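Local coordinates for Rep (Escherichia coli, PDB 3VW4), which initiates replication of plasmid ColE2-P9 as an initiator-primase, binding the replication origin specifically and unwinding its DNA duplex, at a contact of chain A with DNA. Sequence-based numbering; all coordinates share one arbitrary frame.

Contact 1: a contact of chain A with DNA. Residues 84, 87-88, 92. With nucleotides of chain B.
Arg88 meets the phosphate of DT10 of chain B through one side of its guanidinium, where a flank of helix 76-92 of the DNA-binding domain lies along the sugar-phosphate backbone, probably holding the helix in place without reading bases. Arg88 NH2 donates to the phosphate oxygen OP1 of DT10 at 2.8 Å, forming both a hydrogen bond and a salt bridge. Both NE and NH2 approach this one anionic oxygen along bent paths, that of NE weak, and the positive charge of the arginine probably offsets the phosphate. The grip is not flat: OP1 lies 30° out of the guanidinium plane. The sugar ester oxygen O3' of DT9 lies over the rim of one face of the Arg88 guanidinium, 3.2 Å above the plane; no base stacks on it among the nucleotides of this contact. The chain gets there by leaving CB with CG anti to the backbone N (chi1 159°) and then bending at chi3 (-73°), which brings NE and NH2 round to OP1. A leucine here would probably leave the DT10 phosphate without its counter-charge and take away the guanidinium that rests against O3' of DT9.

One nucleotide back, toward the 5' end, the contact is with the sugar of DT9. Arg88 CA packs on C4' of DT9 at 3.8 Å, and Ala84 CA lies 4.0 Å from C5' of DT9. Gly87 offers only backbone here, its carbonyl O beside the ring oxygen O4' of DT9, two acceptors that do not bond. One turn on, Thr92 OG1 donates back to the Arg88 carbonyl O at 2.8 Å. With OG1 anti to its own carbonyl carbon, the Thr92 hydroxyl can make that bond and still rest 3.4 Å from C4' of DT10.

Contact 2: a contact of chain A with DNA. Residues 79, 83, 86-87. With nucleotides of chain C; nucleotides of chain B.
The exocyclic amino group N2 of DG7 of chain B is gripped by two acceptors. DG7 N2 donates to O2 of its partner DC17 of chain C at 3.0 Å, and to the backbone carbonyl O of Gln83 at 2.8 Å, lying in the carbonyl plane on a lone pair. The protein thus reads a guanine amino group in the minor groove without breaking the pair. On the other strand, Arg86 NH1 donates to O2 of DC18 at 2.7 Å, with that oxygen 34° out of the guanidinium plane. Arg86 reaches it with its chain extended from CG to NE, CD running past the sugar oxygen O4' of DC18.

Gln83 bends at chi2 (-81°) to lay its amide beside DG6. As modelled, NE2 faces the DG6 amino N2, two donors, and OE1 faces the acceptor N3. A flipped amide would put its oxygen toward the amino group and its nitrogen toward N3, so the modelled orientation is doubtful. Over the centre of the Phe79 ring sits Gln83 CG, 3.7 Å above the plane, while Phe79 CE2 touches C5' of DG7 at 3.8 Å. The ring edge points at the phosphate ester oxygen O5' of DA5, a nucleotide that is unpaired here, which suggests that the site lies at the edge of the unwound stretch.

Phe79, Gln83, Arg86 and Gly87 all belong to helix 76-92, the segment of this DNA-binding domain that follows helix 56-73 and lies in the minor groove.

Contact 1: a contact of chain A with DNA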
loop_
_atom_site.group_PDB
_atom_site.type_symbol
_atom_site.label_atom_id
_atom_site.label_comp_id
_atom_site.label_asym_id
_atom_site.label_seq_id
_atom_site.Cartn_x
_atom_site.Cartn_y
_atom_site.Cartn_z
ATOM N N ALA A 84 -7.495 6.053 -2.410
ATOM C CA ALA A 84 -8.916 6.450 -2.425
ATOM C C ALA A 84 -9.717 5.418 -3.181
ATOM O O ALA A 84 -10.829 5.143 -2.818
ATOM C CB ALA A 84 -9.113 7.813 -3.029
ATOM N N GLY A 87 -9.917 2.412 -0.802
ATOM C CA GLY A 87 -10.730 2.787 0.313
ATOM C C GLY A 87 -12.179 2.826 -0.113
ATOM O O GLY A 87 -13.052 2.591 0.707
ATOM N N ARG A 88 -12.460 3.110 -1.387
ATOM C CA ARG A 88 -13.841 3.203 -1.834
ATOM C C ARG A 88 -14.473 1.811 -1.827
ATOM O O ARG A 88 -15.566 1.643 -1.345
ATOM C CB ARG A 88 -13.947 3.857 -3.210
ATOM C CG ARG A 88 -15.258 3.532 -3.933
ATOM C CD ARG A 88 -15.565 4.487 -5.056
ATOM N NE ARG A 88 -15.994 5.799 -4.529
ATOM C CZ ARG A 88 -15.205 6.875 -4.400
ATOM N NH1 ARG A 88 -13.905 6.832 -4.731
ATOM N NH2 ARG A 88 -15.707 8.007 -3.894
ATOM N N THR A 92 -17.359 0.476 1.135
ATOM C CA THR A 92 -18.574 0.004 0.512
ATOM C C THR A 92 -19.025 -1.355 1.020
ATOM O O THR A 92 -20.218 -1.513 1.296
ATOM C CB THR A 92 -18.503 0.033 -1.043
ATOM O OG1 THR A 92 -18.384 1.400 -1.476
ATOM C CG2 THR A 92 -19.787 -0.604 -1.721
ATOM P P DT B 9 -11.232 9.853 0.195
ATOM O OP1 DT B 9 -11.460 10.582 -1.085
ATOM O OP2 DT B 9 -11.311 10.570 1.458
ATOM O "O5'" DT B 9 -12.377 8.738 0.293
ATOM C "C5'" DT B 9 -12.314 7.531 -0.520
ATOM C "C4'" DT B 9 -13.493 6.648 -0.202
ATOM O "O4'" DT B 9 -13.200 5.840 0.966
ATOM C "C3'" DT B 9 -14.805 7.395 0.082
ATOM O "O3'" DT B 9 -15.767 6.821 -0.803
ATOM C "C2'" DT B 9 -15.101 7.126 1.551
ATOM C "C1'" DT B 9 -14.266 5.899 1.911
ATOM N N1 DT B 9 -13.654 5.908 3.256
ATOM C C2 DT B 9 -13.685 4.742 3.991
ATOM O O2 DT B 9 -14.253 3.735 3.611
ATOM N N3 DT B 9 -13.045 4.805 5.206
ATOM C C4 DT B 9 -12.380 5.891 5.739
ATOM O O4 DT B 9 -11.830 5.793 6.834
ATOM C C5 DT B 9 -12.368 7.078 4.902
ATOM C C7 DT B 9 -11.669 8.306 5.393
ATOM C C6 DT B 9 -12.986 7.021 3.713
ATOM P P DT B 10 -17.323 7.145 -0.937
ATOM O OP1 DT B 10 -17.612 6.629 -2.312
ATOM O OP2 DT B 10 -17.624 8.535 -0.556
ATOM O "O5'" DT B 10 -17.877 6.091 0.131
ATOM C "C5'" DT B 10 -17.702 4.678 -0.122
ATOM C "C4'" DT B 10 -18.487 3.858 0.873
ATOM O "O4'" DT B 10 -17.816 3.834 2.161
ATOM C "C3'" DT B 10 -19.911 4.348 1.148
ATOM O "O3'" DT B 10 -20.689 3.139 1.168
ATOM C "C2'" DT B 10 -19.786 5.075 2.480
ATOM C "C1'" DT B 10 -18.694 4.272 3.183
ATOM N N1 DT B 10 -17.884 5.007 4.173
ATOM C C2 DT B 10 -17.402 4.306 5.259
ATOM O O2 DT B 10 -17.632 3.119 5.443
ATOM N N3 DT B 10 -16.658 5.054 6.138
ATOM C C4 DT B 10 -16.340 6.397 6.033
ATOM O O4 DT B 10 -15.666 6.940 6.911
ATOM C C5 DT B 10 -16.883 7.070 4.870
ATOM C C7 DT B 10 -16.608 8.531 4.682
ATOM C C6 DT B 10 -17.622 6.351 4.014
#

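Contact 2: a contact of chain A with DNA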
loop_
_atom_site.group_PDB
_atom_site.type_symbol
_atom_site.label_atom_id
_atom_site.label_comp_id
_atom_site.label_asym_id
_atom_site.label_seq_id
_atom_site.Cartn_x
_atom_site.Cartn_y
_atom_site.Cartn_z
ATOM N N PHE A 79 -0.311 8.164 -5.052
ATOM C CA PHE A 79 -0.595 7.249 -3.950
ATOM C C PHE A 79 -1.936 7.531 -3.351
ATOM O O PHE A 79 -2.696 6.598 -3.141
ATOM C CB PHE A 79 0.468 7.326 -2.878
ATOM C CG PHE A 79 0.368 6.271 -1.802
ATOM C CD1 PHE A 79 0.240 4.930 -2.106
ATOM C CD2 PHE A 79 0.536 6.604 -0.457
ATOM C CE1 PHE A 79 0.205 3.931 -1.101
ATOM C CE2 PHE A 79 0.536 5.614 0.541
ATOM C CZ PHE A 79 0.331 4.286 0.223
ATOM N N GLN A 83 -5.089 4.926 -2.978
ATOM C CA GLN A 83 -5.651 4.629 -1.668
ATOM C C GLN A 83 -7.102 5.064 -1.607
ATOM O O GLN A 83 -7.903 4.529 -0.818
ATOM C CB GLN A 83 -4.837 5.329 -0.632
ATOM C CG GLN A 83 -3.437 4.781 -0.509
ATOM C CD GLN A 83 -3.459 3.538 0.352
ATOM O OE1 GLN A 83 -2.973 3.566 1.548
ATOM N NE2 GLN A 83 -4.131 2.470 -0.155
ATOM N N ARG A 86 -9.074 2.065 -3.535
ATOM C CA ARG A 86 -9.186 0.911 -2.587
ATOM C C ARG A 86 -10.113 1.253 -1.410
ATOM O O ARG A 86 -11.005 0.499 -1.083
ATOM C CB ARG A 86 -7.807 0.484 -2.058
ATOM C CG ARG A 86 -6.825 0.339 -3.180
ATOM C CD ARG A 86 -5.512 -0.194 -2.706
ATOM N NE ARG A 86 -4.604 -0.624 -3.778
ATOM C CZ ARG A 86 -3.401 -1.143 -3.530
ATOM N NH1 ARG A 86 -3.045 -1.280 -2.258
ATOM N NH2 ARG A 86 -2.588 -1.531 -4.530
ATOM N N GLY A 87 -9.917 2.412 -0.802
ATOM C CA GLY A 87 -10.730 2.787 0.313
ATOM C C GLY A 87 -12.179 2.826 -0.113
ATOM O O GLY A 87 -13.052 2.591 0.707
ATOM P P DC C 17 -12.394 -6.555 1.973
ATOM O OP1 DC C 17 -13.241 -7.491 1.207
ATOM O OP2 DC C 17 -11.228 -7.049 2.760
ATOM O "O5'" DC C 17 -11.707 -5.653 0.856
ATOM C "C5'" DC C 17 -12.420 -4.615 0.191
ATOM C "C4'" DC C 17 -11.418 -3.588 -0.273
ATOM O "O4'" DC C 17 -10.926 -2.803 0.829
ATOM C "C3'" DC C 17 -10.179 -4.203 -0.898
ATOM O "O3'" DC C 17 -10.566 -4.331 -2.270
ATOM C "C2'" DC C 17 -9.056 -3.222 -0.546
ATOM C "C1'" DC C 17 -9.684 -2.242 0.444
ATOM N N1 DC C 17 -8.932 -1.982 1.671
ATOM C C2 DC C 17 -8.569 -0.669 1.959
ATOM O O2 DC C 17 -8.829 0.211 1.131
ATOM N N3 DC C 17 -7.911 -0.399 3.118
ATOM C C4 DC C 17 -7.672 -1.385 3.991
ATOM N N4 DC C 17 -7.049 -1.081 5.129
ATOM C C5 DC C 17 -8.084 -2.725 3.743
ATOM C C6 DC C 17 -8.711 -2.976 2.586
ATOM P P DC C 18 -9.720 -5.244 -3.265
ATOM O OP1 DC C 18 -10.514 -5.199 -4.513
ATOM O OP2 DC C 18 -9.418 -6.532 -2.581
ATOM O "O5'" DC C 18 -8.445 -4.301 -3.303
ATOM C "C5'" DC C 18 -7.591 -4.193 -4.413
ATOM C "C4'" DC C 18 -6.201 -3.920 -3.894
ATOM O "O4'" DC C 18 -6.207 -3.478 -2.500
ATOM C "C3'" DC C 18 -5.326 -5.173 -3.927
ATOM O "O3'" DC C 18 -4.004 -4.790 -4.290
ATOM C "C2'" DC C 18 -5.298 -5.606 -2.479
ATOM C "C1'" DC C 18 -5.213 -4.245 -1.837
ATOM N N1 DC C 18 -5.491 -4.283 -0.403
ATOM C C2 DC C 18 -4.952 -3.287 0.408
ATOM O O2 DC C 18 -4.383 -2.325 -0.123
ATOM N N3 DC C 18 -5.113 -3.368 1.748
ATOM C C4 DC C 18 -5.726 -4.430 2.282
ATOM N N4 DC C 18 -5.871 -4.468 3.608
ATOM C C5 DC C 18 -6.246 -5.483 1.476
ATOM C C6 DC C 18 -6.086 -5.381 0.152
ATOM P P DA B 5 1.572 -0.411 -1.299
ATOM O OP1 DA B 5 2.485 0.102 -0.248
ATOM O OP2 DA B 5 1.740 -1.756 -1.840
ATOM O "O5'" DA B 5 0.208 0.052 -0.668
ATOM C "C5'" DA B 5 -0.584 -0.883 -0.068
ATOM C "C4'" DA B 5 -0.606 -0.577 1.397
ATOM O "O4'" DA B 5 -1.533 -1.555 1.897
ATOM C "C3'" DA B 5 0.712 -0.882 2.098
ATOM O "O3'" DA B 5 0.659 -0.257 3.378
ATOM C "C2'" DA B 5 0.616 -2.374 2.310
ATOM C "C1'" DA B 5 -0.829 -2.430 2.771
ATOM N N9 DA B 5 -1.502 -3.733 2.743
ATOM C C8 DA B 5 -2.028 -4.517 3.753
ATOM N N7 DA B 5 -2.592 -5.622 3.323
ATOM C C5 DA B 5 -2.448 -5.547 1.944
ATOM C C6 DA B 5 -2.826 -6.407 0.914
ATOM N N6 DA B 5 -3.458 -7.561 1.112
ATOM N N1 DA B 5 -2.537 -6.033 -0.352
ATOM C C2 DA B 5 -1.910 -4.861 -0.553
ATOM N N3 DA B 5 -1.514 -3.963 0.335
ATOM C C4 DA B 5 -1.802 -4.377 1.575
ATOM P P DG B 6 1.968 0.073 4.282
ATOM O OP1 DG B 6 3.248 0.016 3.551
ATOM O OP2 DG B 6 1.737 -0.849 5.430
ATOM O "O5'" DG B 6 1.673 1.521 4.887
ATOM C "C5'" DG B 6 1.720 2.735 4.113
ATOM C "C4'" DG B 6 0.387 3.441 4.219
ATOM O "O4'" DG B 6 -0.713 2.518 4.039
ATOM C "C3'" DG B 6 0.085 4.211 5.506
ATOM O "O3'" DG B 6 -0.637 5.332 5.020
ATOM C "C2'" DG B 6 -0.941 3.348 6.224
ATOM C "C1'" DG B 6 -1.672 2.650 5.093
ATOM N N9 DG B 6 -2.191 1.309 5.366
ATOM C C8 DG B 6 -1.950 0.504 6.455
ATOM N N7 DG B 6 -2.520 -0.671 6.359
ATOM C C5 DG B 6 -3.139 -0.654 5.114
ATOM C C6 DG B 6 -3.902 -1.651 4.447
ATOM O O6 DG B 6 -4.191 -2.790 4.831
ATOM N N1 DG B 6 -4.331 -1.216 3.196
ATOM C C2 DG B 6 -4.081 0.021 2.667
ATOM N N2 DG B 6 -4.584 0.251 1.456
ATOM N N3 DG B 6 -3.387 0.962 3.281
ATOM C C4 DG B 6 -2.938 0.556 4.485
ATOM P P DG B 7 -0.557 6.799 5.622
ATOM O OP1 DG B 7 0.811 7.272 5.365
ATOM O OP2 DG B 7 -1.233 6.937 6.967
ATOM O "O5'" DG B 7 -1.363 7.758 4.640
ATOM C "C5'" DG B 7 -1.149 7.659 3.234
ATOM C "C4'" DG B 7 -2.504 7.703 2.583
ATOM O "O4'" DG B 7 -3.231 6.465 2.802
ATOM C "C3'" DG B 7 -3.393 8.824 3.121
ATOM O "O3'" DG B 7 -3.932 9.353 1.914
ATOM C "C2'" DG B 7 -4.395 8.103 4.012
ATOM C "C1'" DG B 7 -4.533 6.750 3.352
ATOM N N9 DG B 7 -4.900 5.608 4.185
ATOM C C8 DG B 7 -4.440 5.324 5.447
ATOM N N7 DG B 7 -4.799 4.139 5.867
ATOM C C5 DG B 7 -5.499 3.592 4.804
ATOM C C6 DG B 7 -6.123 2.328 4.673
ATOM O O6 DG B 7 -6.179 1.410 5.498
ATOM N N1 DG B 7 -6.741 2.188 3.429
ATOM C C2 DG B 7 -6.705 3.129 2.425
ATOM N N2 DG B 7 -7.313 2.802 1.280
ATOM N N3 DG B 7 -6.103 4.299 2.532
ATOM C C4 DG B 7 -5.541 4.471 3.744
#

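Contact 1 and contact 2 are two flanks of one helix, 76-92, with the centres of their C-alpha atoms about 7 Å apart, and Gly87 belongs to both. Contact 1 follows one strand, chain B, along its sugar-phosphate backbone, and the bonds seen there go to the phosphate, not to a base. Contact 2 addresses the base edges of both strands and ends next to an unpaired nucleotide. Together they suggest that the helix is set in the groove by the backbone hold while its other flank reads sequence near the point where the duplex opens. This fits origin unwinding by a single Rep molecule, the one copy in the assembly.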